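Local atomic coordinates of xylooligosaccharide oxidase (PDB entry 5L6G), a protein that oxidises the C1 hydroxyl of xylooligosaccharides and related sugars to lactones, using bicovalently bound FAD and reducing oxygen to hydrogen peroxide. Residues N54-Y59 against A452-D457; V371-Y376 against G419-D424; Y411-R416 against G431-F436. All blocks are in the same frame, centred on the assembly; numbering follows the deposited sequence.

Overall arrangement
Three contacts in one chain show how chemistry follows depth in a fold. Interaction 1 lies at the surface, where two loops hold a bound xylose with an arginine and little apolar contact. Interaction 2, partly buried, joins the start of strand 374-381 to the loop after strand 409-417 through an arginine packed on a proline and water-linked to an aspartate. Interaction 3 is buried, with strand 409-417 set against helix 426-437 by van der Waals packing of aromatic and aliphatic side chains. Interactions 2 and 3 lie on neighbouring strands of one antiparallel sheet and meet at Asp415, which takes both Arg373 and Tyr421, both reaching the active-site xylose. Interaction 1 touches interaction 2 where Arg56 packs on Tyr421.

Interaction 1. Residues N54-Y59 against A452-D457; sequences NDRLPY and ADPGLD. With XYP (beta-D-xylopyranose), chain I.
Arg56 and Leu57 meet Pro454 in a sparse contact between two loops whose main common partner is a bound xylose. The apolar share is small. Leu57 CD1 lies 4.0 Å from Pro454 CG, the side chains crossing obliquely, and the same ring carbon stands 3.8 Å from Arg56 NH2, at the edge of the guanidinium and near its plane. Leu57 CG sits over the centre of one guanidinium face, so that the flat group is backed by its own sequence neighbour.

The polar share goes to the sugar. Arg56 NH1 donates to O1 of the xylose at 2.8 Å with an N-H...O angle of 157°, and NH2 reaches the same oxygen at 3.2 Å. O1 lies at the edge of the guanidinium, in its plane, gripped by two N-H groups; a weak third bond runs from NH2 to the ring oxygen O5. The chain gets there by running CG anti to the backbone N (chi1 -167°) and then bending at chi3 (67°), while NE is held by the carbonyl of Phe342. From the other loop, Gly455 CA approaches C5 of the sugar to 3.3 Å. A leucine in place of Arg56 would probably leave O1 without both of its N-H donors and the Phe342 carbonyl without this mate.

Within the loops, two Asx turns set the shape. Asn54 OD1 accepts from Arg56 N at 3.0 Å, and Asp453 OD1 from Gly455 N at 2.8 Å, each met from above the plane of the acceptor group. Asp453 is fixed by Lys345 and Tyr343. Together with Tyr343 and Phe426, these loops form a surface sugar site, distinct from the active-site xylose, where a loop near the start of the FAD-binding PCMH-type region meets a sequence-distant one from the berberine-like region.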
loop_
_atom_site.group_PDB
_atom_site.type_symbol
_atom_site.label_atom_id
_atom_site.label_comp_id
_atom_site.label_asym_id
_atom_site.label_seq_id
_atom_site.Cartn_x
_atom_site.Cartn_y
_atom_site.Cartn_z
ATOM N N ASN A 54 2.817 -3.985 -13.045
ATOM C CA ASN A 54 3.380 -2.935 -13.866
ATOM C C ASN A 54 4.088 -3.549 -15.058
ATOM O O ASN A 54 5.198 -4.052 -14.923
ATOM C CB ASN A 54 4.356 -2.069 -13.065
ATOM C CG ASN A 54 4.732 -0.777 -13.796
ATOM O OD1 ASN A 54 4.494 -0.609 -15.007
ATOM N ND2 ASN A 54 5.331 0.134 -13.063
ATOM N N ASP A 55 3.446 -3.490 -16.218
ATOM C CA ASP A 55 4.018 -4.037 -17.450
ATOM C C ASP A 55 5.306 -3.374 -17.894
ATOM O O ASP A 55 5.978 -3.880 -18.783
ATOM C CB ASP A 55 3.017 -3.952 -18.598
ATOM C CG ASP A 55 1.930 -4.975 -18.487
ATOM O OD1 ASP A 55 2.252 -6.137 -18.163
ATOM O OD2 ASP A 55 0.764 -4.606 -18.715
ATOM N N ARG A 56 5.632 -2.233 -17.301
ATOM C CA ARG A 56 6.920 -1.597 -17.567
ATOM C C ARG A 56 8.074 -2.417 -16.988
ATOM O O ARG A 56 9.203 -2.269 -17.438
ATOM C CB ARG A 56 6.958 -0.209 -16.960
ATOM C CG ARG A 56 8.110 0.657 -17.424
ATOM C CD ARG A 56 7.981 2.067 -16.850
ATOM N NE ARG A 56 8.142 2.145 -15.410
ATOM C CZ ARG A 56 9.312 2.056 -14.772
ATOM N NH1 ARG A 56 10.443 1.839 -15.443
ATOM N NH2 ARG A 56 9.355 2.165 -13.450
ATOM N N LEU A 57 7.778 -3.263 -15.996
ATOM C CA LEU A 57 8.780 -3.921 -15.186
ATOM C C LEU A 57 8.581 -5.439 -15.040
ATOM O O LEU A 57 8.409 -5.961 -13.923
ATOM C CB LEU A 57 8.829 -3.256 -13.813
ATOM C CG LEU A 57 9.293 -1.803 -13.797
ATOM C CD1 LEU A 57 9.129 -1.251 -12.385
ATOM C CD2 LEU A 57 10.730 -1.638 -14.320
ATOM N N PRO A 58 8.634 -6.165 -16.170
ATOM C CA PRO A 58 8.629 -7.589 -16.092
ATOM C C PRO A 58 9.990 -8.060 -15.613
ATOM O O PRO A 58 11.015 -7.431 -15.935
ATOM C CB PRO A 58 8.406 -8.012 -17.534
ATOM C CG PRO A 58 9.105 -6.948 -18.324
ATOM C CD PRO A 58 8.862 -5.687 -17.550
ATOM N N TYR A 59 9.987 -9.126 -14.821
ATOM C CA TYR A 59 11.202 -9.832 -14.474
ATOM C C TYR A 59 10.982 -11.305 -14.673
ATOM O O TYR A 59 9.861 -11.792 -14.581
ATOM C CB TYR A 59 11.621 -9.539 -13.040
ATOM C CG TYR A 59 11.994 -8.095 -12.846
ATOM C CD1 TYR A 59 13.121 -7.564 -13.468
ATOM C CD2 TYR A 59 11.189 -7.236 -12.084
ATOM C CE1 TYR A 59 13.476 -6.245 -13.310
ATOM C CE2 TYR A 59 11.520 -5.909 -11.928
ATOM C CZ TYR A 59 12.660 -5.422 -12.538
ATOM O OH TYR A 59 12.991 -4.126 -12.383
ATOM N N ALA A 452 5.766 1.796 -4.492
ATOM C CA ALA A 452 7.198 1.599 -4.600
ATOM C C ALA A 452 7.760 2.292 -5.828
ATOM O O ALA A 452 7.249 2.126 -6.919
ATOM C CB ALA A 452 7.522 0.123 -4.643
ATOM N N ASP A 453 8.804 3.074 -5.611
ATOM C CA ASP A 453 9.385 3.913 -6.648
ATOM C C ASP A 453 10.808 3.418 -6.911
ATOM O O ASP A 453 11.724 3.748 -6.177
ATOM C CB ASP A 453 9.370 5.355 -6.141
ATOM C CG ASP A 453 10.097 6.319 -7.056
ATOM O OD1 ASP A 453 10.653 5.884 -8.091
ATOM O OD2 ASP A 453 10.124 7.508 -6.700
ATOM N N PRO A 454 11.004 2.645 -7.988
ATOM C CA PRO A 454 12.343 2.101 -8.249
ATOM C C PRO A 454 13.335 3.143 -8.745
ATOM O O PRO A 454 14.486 2.801 -9.015
ATOM C CB PRO A 454 12.085 1.035 -9.315
ATOM C CG PRO A 454 10.848 1.501 -10.014
ATOM C CD PRO A 454 10.019 2.217 -8.991
ATOM N N GLY A 455 12.909 4.400 -8.855
ATOM C CA GLY A 455 13.822 5.503 -9.181
ATOM C C GLY A 455 14.767 5.832 -8.033
ATOM O O GLY A 455 15.804 6.458 -8.245
ATOM N N LEU A 456 14.410 5.426 -6.819
ATOM C CA LEU A 456 15.239 5.690 -5.636
ATOM C C LEU A 456 16.318 4.629 -5.553
ATOM O O LEU A 456 16.016 3.438 -5.665
ATOM C CB LEU A 456 14.406 5.619 -4.360
ATOM C CG LEU A 456 13.100 6.408 -4.350
ATOM C CD1 LEU A 456 12.239 5.961 -3.186
ATOM C CD2 LEU A 456 13.352 7.922 -4.320
ATOM N N ASP A 457 17.558 5.044 -5.317
ATOM C CA ASP A 457 18.604 4.061 -5.029
ATOM C C ASP A 457 18.366 3.434 -3.658
ATOM O O ASP A 457 17.541 3.912 -2.865
ATOM C CB ASP A 457 20.043 4.596 -5.229
ATOM C CG ASP A 457 20.489 5.627 -4.193
ATOM O OD1 ASP A 457 20.111 5.575 -2.997
ATOM O OD2 ASP A 457 21.313 6.484 -4.600
HETATM O O1 XYP I . 12.464 1.479 -13.507
HETATM C C1 XYP I . 13.157 2.612 -13.037
HETATM C C2 XYP I . 14.067 3.127 -14.153
HETATM C C3 XYP I . 14.756 4.380 -13.670
HETATM C C4 XYP I . 13.696 5.393 -13.287
HETATM C C5 XYP I . 12.761 4.812 -12.249
HETATM O O2 XYP I . 15.040 2.140 -14.544
HETATM O O3 XYP I . 15.564 4.944 -14.700
HETATM O O4 XYP I . 14.359 6.553 -12.797
HETATM O O5 XYP I . 12.184 3.592 -12.718
#

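Interaction 2. Residues V371-Y376 against G419-D424; sequences VRRSWY and GPYPDD. With XYP (beta-D-xylopyranose), chain H.
Where strand 374-381 begins, Arg373 reaches over to Tyr421 and Pro422 of the loop that leads from strand 409-417 to helix 426-437. Pro422 CG sits over one face of the guanidinium, 3.6 Å from Arg373 NH1, and Val371 CG1 covers the opposite face, so the flat group is sandwiched between two apolar carbons. Further back along the chain, Arg373 CD lies 4.0 Å from Pro422 CD. The bend at chi3 (-64°) turns the guanidinium into this slot.

Tyr421 crosses the arginine at about a right angle, with ring and guanidinium planes 67° apart. Its OH stays 4.0 Å from Arg373 NH2, with no bond between them; instead Asp415 takes both residues, a salt bridge from Arg373 NE to OD1 and a hydrogen bond between Tyr421 OH and OD2. Pro422 CD lies over one face of the tyrosine ring, offset toward its rim. On the outer side, a water accepts from Arg373 NH1 at 3.0 Å and donates to Asp424 OD2 at 2.7 Å, linking charges that do not touch directly.

Farther along the strand, Tyr376 OH comes within 3.2 Å of C5 of the active-site xylose. A carboxylate on the adjacent antiparallel strand thus ties together a strand's beginning and a strand-to-helix loop in the sheet that lines the substrate pocket.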
loop_
_atom_site.group_PDB
_atom_site.type_symbol
_atom_site.label_atom_id
_atom_site.label_comp_id
_atom_site.label_asym_id
_atom_site.label_seq_id
_atom_site.Cartn_x
_atom_site.Cartn_y
_atom_site.Cartn_z
ATOM N N VAL A 371 1.495 17.360 -19.781
ATOM C CA VAL A 371 2.060 16.051 -20.060
ATOM C C VAL A 371 1.052 15.205 -20.830
ATOM O O VAL A 371 -0.105 15.062 -20.403
ATOM C CB VAL A 371 2.447 15.303 -18.771
ATOM C CG1 VAL A 371 2.861 13.883 -19.100
ATOM C CG2 VAL A 371 3.544 16.047 -18.030
ATOM N N ARG A 372 1.498 14.638 -21.943
ATOM C CA ARG A 372 0.580 13.999 -22.892
ATOM C C ARG A 372 0.408 12.503 -22.598
ATOM O O ARG A 372 0.339 11.672 -23.510
ATOM C CB ARG A 372 1.029 14.263 -24.334
ATOM C CG ARG A 372 1.055 15.744 -24.663
ATOM C CD ARG A 372 1.725 16.054 -25.987
ATOM N NE ARG A 372 1.906 17.491 -26.112
ATOM C CZ ARG A 372 1.215 18.309 -26.909
ATOM N NH1 ARG A 372 0.249 17.857 -27.728
ATOM N NH2 ARG A 372 1.496 19.611 -26.885
ATOM N N ARG A 373 0.292 12.194 -21.311
ATOM C CA ARG A 373 0.006 10.859 -20.825
ATOM C C ARG A 373 -1.022 10.924 -19.710
ATOM O O ARG A 373 -1.227 11.971 -19.099
ATOM C CB ARG A 373 1.280 10.225 -20.268
ATOM C CG ARG A 373 2.374 10.058 -21.297
ATOM C CD ARG A 373 3.528 9.272 -20.693
ATOM N NE ARG A 373 4.180 9.961 -19.577
ATOM C CZ ARG A 373 5.128 10.890 -19.695
ATOM N NH1 ARG A 373 5.535 11.320 -20.907
ATOM N NH2 ARG A 373 5.664 11.432 -18.598
ATOM N N SER A 374 -1.647 9.789 -19.433
ATOM C CA SER A 374 -2.631 9.670 -18.356
ATOM C C SER A 374 -2.003 9.652 -16.962
ATOM O O SER A 374 -1.704 8.576 -16.405
ATOM C CB SER A 374 -3.442 8.386 -18.527
ATOM O OG SER A 374 -4.156 8.384 -19.734
ATOM N N TRP A 375 -1.902 10.815 -16.346
ATOM C CA TRP A 375 -1.352 10.916 -15.026
ATOM C C TRP A 375 -2.445 11.304 -14.021
ATOM O O TRP A 375 -3.488 11.825 -14.405
ATOM C CB TRP A 375 -0.205 11.914 -15.002
ATOM C CG TRP A 375 -0.640 13.305 -15.297
ATOM C CD1 TRP A 375 -0.657 13.913 -16.509
ATOM C CD2 TRP A 375 -1.159 14.251 -14.363
ATOM N NE1 TRP A 375 -1.143 15.181 -16.396
ATOM C CE2 TRP A 375 -1.460 15.413 -15.081
ATOM C CE3 TRP A 375 -1.394 14.226 -12.980
ATOM C CZ2 TRP A 375 -1.975 16.555 -14.466
ATOM C CZ3 TRP A 375 -1.902 15.328 -12.381
ATOM C CH2 TRP A 375 -2.184 16.489 -13.112
ATOM N N TYR A 376 -2.218 10.984 -12.753
ATOM C CA TYR A 376 -3.042 11.536 -11.673
ATOM C C TYR A 376 -2.199 11.760 -10.441
ATOM O O TYR A 376 -1.092 11.216 -10.320
ATOM C CB TYR A 376 -4.267 10.661 -11.342
ATOM C CG TYR A 376 -3.994 9.271 -10.776
ATOM C CD1 TYR A 376 -3.649 9.096 -9.427
ATOM C CD2 TYR A 376 -4.133 8.134 -11.567
ATOM C CE1 TYR A 376 -3.421 7.829 -8.897
ATOM C CE2 TYR A 376 -3.915 6.857 -11.030
ATOM C CZ TYR A 376 -3.551 6.728 -9.696
ATOM O OH TYR A 376 -3.311 5.482 -9.140
ATOM N N GLY A 419 0.760 1.848 -24.077
ATOM C CA GLY A 419 1.887 1.701 -24.990
ATOM C C GLY A 419 3.128 1.941 -24.163
ATOM O O GLY A 419 3.028 2.237 -22.961
ATOM N N PRO A 420 4.297 1.833 -24.798
ATOM C CA PRO A 420 5.502 1.795 -24.019
ATOM C C PRO A 420 5.736 3.100 -23.247
ATOM O O PRO A 420 5.441 4.193 -23.726
ATOM C CB PRO A 420 6.606 1.499 -25.052
ATOM C CG PRO A 420 6.036 1.837 -26.369
ATOM C CD PRO A 420 4.540 1.728 -26.248
ATOM N N TYR A 421 6.250 2.958 -22.039
ATOM C CA TYR A 421 6.526 4.113 -21.212
ATOM C C TYR A 421 7.788 4.779 -21.783
ATOM O O TYR A 421 8.779 4.106 -22.040
ATOM C CB TYR A 421 6.724 3.712 -19.763
ATOM C CG TYR A 421 6.835 4.919 -18.887
ATOM C CD1 TYR A 421 5.701 5.580 -18.444
ATOM C CD2 TYR A 421 8.074 5.422 -18.539
ATOM C CE1 TYR A 421 5.797 6.713 -17.660
ATOM C CE2 TYR A 421 8.192 6.540 -17.760
ATOM C CZ TYR A 421 7.051 7.202 -17.347
ATOM O OH TYR A 421 7.194 8.310 -16.582
ATOM N N PRO A 422 7.741 6.093 -22.012
ATOM C CA PRO A 422 8.905 6.780 -22.599
ATOM C C PRO A 422 10.058 6.907 -21.603
ATOM O O PRO A 422 9.837 7.171 -20.438
ATOM C CB PRO A 422 8.353 8.147 -22.944
ATOM C CG PRO A 422 7.281 8.366 -21.928
ATOM C CD PRO A 422 6.651 7.031 -21.704
ATOM N N ASP A 423 11.291 6.733 -22.069
ATOM C CA ASP A 423 12.424 6.669 -21.146
ATOM C C ASP A 423 12.827 8.012 -20.567
ATOM O O ASP A 423 13.563 8.064 -19.559
ATOM C CB ASP A 423 13.597 5.956 -21.825
ATOM C CG ASP A 423 13.214 4.579 -22.256
ATOM O OD1 ASP A 423 13.126 3.703 -21.382
ATOM O OD2 ASP A 423 12.903 4.393 -23.455
ATOM N N ASP A 424 12.321 9.082 -21.170
ATOM C CA ASP A 424 12.478 10.421 -20.635
ATOM C C ASP A 424 11.332 10.801 -19.698
ATOM O O ASP A 424 11.316 11.920 -19.161
ATOM C CB ASP A 424 12.532 11.424 -21.779
ATOM C CG ASP A 424 11.228 11.497 -22.559
ATOM O OD1 ASP A 424 10.752 10.491 -23.125
ATOM O OD2 ASP A 424 10.661 12.577 -22.604
HETATM O O1 XYP H . -4.300 4.890 -3.789
HETATM C C1 XYP H . -4.811 4.013 -4.790
HETATM C C2 XYP H . -6.185 4.511 -5.236
HETATM C C3 XYP H . -6.689 3.731 -6.443
HETATM C C4 XYP H . -5.635 3.729 -7.547
HETATM C C5 XYP H . -4.283 3.243 -7.011
HETATM O O2 XYP H . -7.087 4.347 -4.142
HETATM O O3 XYP H . -7.956 4.245 -6.888
HETATM O O4 XYP H . -6.025 2.833 -8.594
HETATM O O5 XYP H . -3.880 3.977 -5.859
HETATM O O HOH W 1 8.029 12.602 -21.847
#

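Interaction 3. Residues Y411-R416 against G431-F436; sequences YELYDR and GWVHAF. With XYP (beta-D-xylopyranose), chain H.
Tyr411 and Phe436 make the tight end of this strand-to-helix contact, a contact made by van der Waals packing, almost all of it between carbons. Tyr411 CE2 approaches Phe436 CE2 to 3.4 Å, and the hydroxyl oxygen of Tyr411 lies 3.7 Å from the same phenylalanine carbon. The rings meet obliquely, with centroids 5.0 Å apart and planes at 75°. Both side chains place CG anti to the carbonyl carbon (chi1 -55° for Tyr411), which sends the two rings into the gap between strand and helix. The polar end of the tyrosine is satisfied beyond this pair, by Thr349 OG1.

The other half is looser. Leu413 uses a single methyl, CD2, which lies 4.0 Å from Trp432 CE3 and 4.2 Å from Val433 CG2, ordinary van der Waals spacing, although Leu413 buries more surface in the contact than any other residue. Trp432 presents CB, CG, CD2 and CE3, the root of the indole and the near corner of its six-membered ring, and the methyl comes at the ring system obliquely. Even here the touching residues are buried; solvent is met on the far side of the helix, where His434 is exposed.

Strand alternation puts Glu412 on the other face of the sheet. It is an experimentally established substrate-binding residue, and O1 of the active-site xylose donates to its OE1, although that atom sits too close to the sugar's O5 in the model for its position to be sure. Tyr96 OH holds OE2.

Strand 411-416 and helix 431-436 run nearly antiparallel, their axes 11.0 Å apart at closest. The strand lies between 374-381 and 341-349 in the antiparallel sheet, while helix 354-368 packs beside the helix, against Trp432 and Phe436.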
loop_
_atom_site.group_PDB
_atom_site.type_symbol
_atom_site.label_atom_id
_atom_site.label_comp_id
_atom_site.label_asym_id
_atom_site.label_seq_id
_atom_site.Cartn_x
_atom_site.Cartn_y
_atom_site.Cartn_z
ATOM N N TYR A 411 0.562 10.949 -0.485
ATOM C CA TYR A 411 0.410 11.224 -1.897
ATOM C C TYR A 411 0.745 10.016 -2.744
ATOM O O TYR A 411 1.706 9.288 -2.451
ATOM C CB TYR A 411 1.362 12.317 -2.335
ATOM C CG TYR A 411 1.314 13.630 -1.593
ATOM C CD1 TYR A 411 1.822 13.743 -0.299
ATOM C CD2 TYR A 411 0.828 14.767 -2.201
ATOM C CE1 TYR A 411 1.860 14.947 0.368
ATOM C CE2 TYR A 411 0.855 15.988 -1.549
ATOM C CZ TYR A 411 1.373 16.079 -0.266
ATOM O OH TYR A 411 1.400 17.278 0.398
ATOM N N GLU A 412 -0.035 9.845 -3.809
ATOM C CA GLU A 412 0.293 8.942 -4.876
ATOM C C GLU A 412 0.382 9.786 -6.148
ATOM O O GLU A 412 -0.558 10.517 -6.466
ATOM C CB GLU A 412 -0.771 7.864 -5.065
ATOM C CG GLU A 412 -0.358 6.815 -6.088
ATOM C CD GLU A 412 -1.423 5.762 -6.339
ATOM O OE1 GLU A 412 -2.579 5.910 -5.850
ATOM O OE2 GLU A 412 -1.100 4.793 -7.060
ATOM N N LEU A 413 1.509 9.677 -6.846
ATOM C CA LEU A 413 1.700 10.313 -8.139
ATOM C C LEU A 413 1.882 9.209 -9.159
ATOM O O LEU A 413 2.705 8.332 -8.989
ATOM C CB LEU A 413 2.905 11.258 -8.154
ATOM C CG LEU A 413 2.963 12.449 -7.180
ATOM C CD1 LEU A 413 3.409 12.027 -5.798
ATOM C CD2 LEU A 413 3.895 13.538 -7.699
ATOM N N TYR A 414 1.096 9.255 -10.226
ATOM C CA TYR A 414 0.953 8.109 -11.115
ATOM C C TYR A 414 0.986 8.591 -12.541
ATOM O O TYR A 414 0.248 9.496 -12.908
ATOM C CB TYR A 414 -0.370 7.420 -10.823
ATOM C CG TYR A 414 -0.482 5.971 -11.225
ATOM C CD1 TYR A 414 -0.159 4.960 -10.327
ATOM C CD2 TYR A 414 -0.988 5.600 -12.460
ATOM C CE1 TYR A 414 -0.292 3.625 -10.667
ATOM C CE2 TYR A 414 -1.128 4.255 -12.805
ATOM C CZ TYR A 414 -0.785 3.278 -11.887
ATOM O OH TYR A 414 -0.944 1.952 -12.181
ATOM N N ASP A 415 1.819 7.965 -13.361
ATOM C CA ASP A 415 2.066 8.439 -14.729
ATOM C C ASP A 415 2.004 7.215 -15.642
ATOM O O ASP A 415 2.933 6.417 -15.678
ATOM C CB ASP A 415 3.424 9.146 -14.766
ATOM C CG ASP A 415 3.865 9.545 -16.156
ATOM O OD1 ASP A 415 3.041 9.503 -17.120
ATOM O OD2 ASP A 415 5.077 9.913 -16.284
ATOM N N ARG A 416 0.881 7.062 -16.337
ATOM C CA ARG A 416 0.523 5.820 -17.022
ATOM C C ARG A 416 0.556 6.041 -18.523
ATOM O O ARG A 416 0.058 7.060 -19.000
ATOM C CB ARG A 416 -0.887 5.387 -16.615
ATOM C CG ARG A 416 -1.404 4.164 -17.349
ATOM C CD ARG A 416 -2.831 3.842 -16.942
ATOM N NE ARG A 416 -3.305 2.618 -17.585
ATOM C CZ ARG A 416 -4.533 2.124 -17.433
ATOM N NH1 ARG A 416 -5.435 2.751 -16.683
ATOM N NH2 ARG A 416 -4.878 1.018 -18.069
ATOM N N GLY A 431 10.383 15.784 -11.167
ATOM C CA GLY A 431 10.393 17.219 -11.031
ATOM C C GLY A 431 9.295 17.668 -10.077
ATOM O O GLY A 431 9.478 18.607 -9.302
ATOM N N TRP A 432 8.161 16.985 -10.126
ATOM C CA TRP A 432 7.045 17.350 -9.265
ATOM C C TRP A 432 7.415 17.107 -7.809
ATOM O O TRP A 432 7.168 17.954 -6.953
ATOM C CB TRP A 432 5.786 16.553 -9.611
ATOM C CG TRP A 432 4.533 17.314 -9.335
ATOM C CD1 TRP A 432 4.411 18.438 -8.600
ATOM C CD2 TRP A 432 3.226 16.992 -9.806
ATOM N NE1 TRP A 432 3.095 18.870 -8.595
ATOM C CE2 TRP A 432 2.350 17.990 -9.332
ATOM C CE3 TRP A 432 2.714 15.971 -10.601
ATOM C CZ2 TRP A 432 0.989 17.992 -9.625
ATOM C CZ3 TRP A 432 1.359 15.967 -10.881
ATOM C CH2 TRP A 432 0.515 16.969 -10.402
ATOM N N VAL A 433 8.050 15.967 -7.531
ATOM C CA VAL A 433 8.454 15.677 -6.161
ATOM C C VAL A 433 9.486 16.701 -5.657
ATOM O O VAL A 433 9.390 17.181 -4.522
ATOM C CB VAL A 433 8.933 14.220 -6.002
ATOM C CG1 VAL A 433 9.611 14.014 -4.671
ATOM C CG2 VAL A 433 7.741 13.288 -6.111
ATOM N N HIS A 434 10.423 17.068 -6.521
ATOM C CA HIS A 434 11.391 18.118 -6.206
ATOM C C HIS A 434 10.734 19.438 -5.776
ATOM O O HIS A 434 11.255 20.135 -4.924
ATOM C CB HIS A 434 12.296 18.375 -7.391
ATOM C CG HIS A 434 13.481 19.233 -7.072
ATOM N ND1 HIS A 434 14.637 18.724 -6.521
ATOM C CD2 HIS A 434 13.708 20.554 -7.269
ATOM C CE1 HIS A 434 15.519 19.698 -6.369
ATOM N NE2 HIS A 434 14.982 20.819 -6.819
ATOM N N ALA A 435 9.586 19.770 -6.359
ATOM C CA ALA A 435 8.859 20.982 -5.978
ATOM C C ALA A 435 8.411 20.922 -4.515
ATOM O O ALA A 435 8.298 21.961 -3.862
ATOM C CB ALA A 435 7.649 21.215 -6.889
ATOM N N PHE A 436 8.142 19.728 -4.002
ATOM C CA PHE A 436 7.808 19.568 -2.583
ATOM C C PHE A 436 9.070 19.581 -1.730
ATOM O O PHE A 436 9.192 20.342 -0.763
ATOM C CB PHE A 436 7.061 18.248 -2.300
ATOM C CG PHE A 436 5.681 18.134 -2.908
ATOM C CD1 PHE A 436 5.509 17.743 -4.229
ATOM C CD2 PHE A 436 4.542 18.326 -2.123
ATOM C CE1 PHE A 436 4.254 17.572 -4.762
ATOM C CE2 PHE A 436 3.278 18.157 -2.647
ATOM C CZ PHE A 436 3.123 17.787 -3.967
HETATM O O1 XYP H . -4.300 4.890 -3.789
HETATM C C1 XYP H . -4.811 4.013 -4.790
HETATM C C2 XYP H . -6.185 4.511 -5.236
HETATM C C3 XYP H . -6.689 3.731 -6.443
HETATM C C4 XYP H . -5.635 3.729 -7.547
HETATM C C5 XYP H . -4.283 3.243 -7.011
HETATM O O2 XYP H . -7.087 4.347 -4.142
HETATM O O3 XYP H . -7.956 4.245 -6.888
HETATM O O4 XYP H . -6.025 2.833 -8.594
HETATM O O5 XYP H . -3.880 3.977 -5.859
#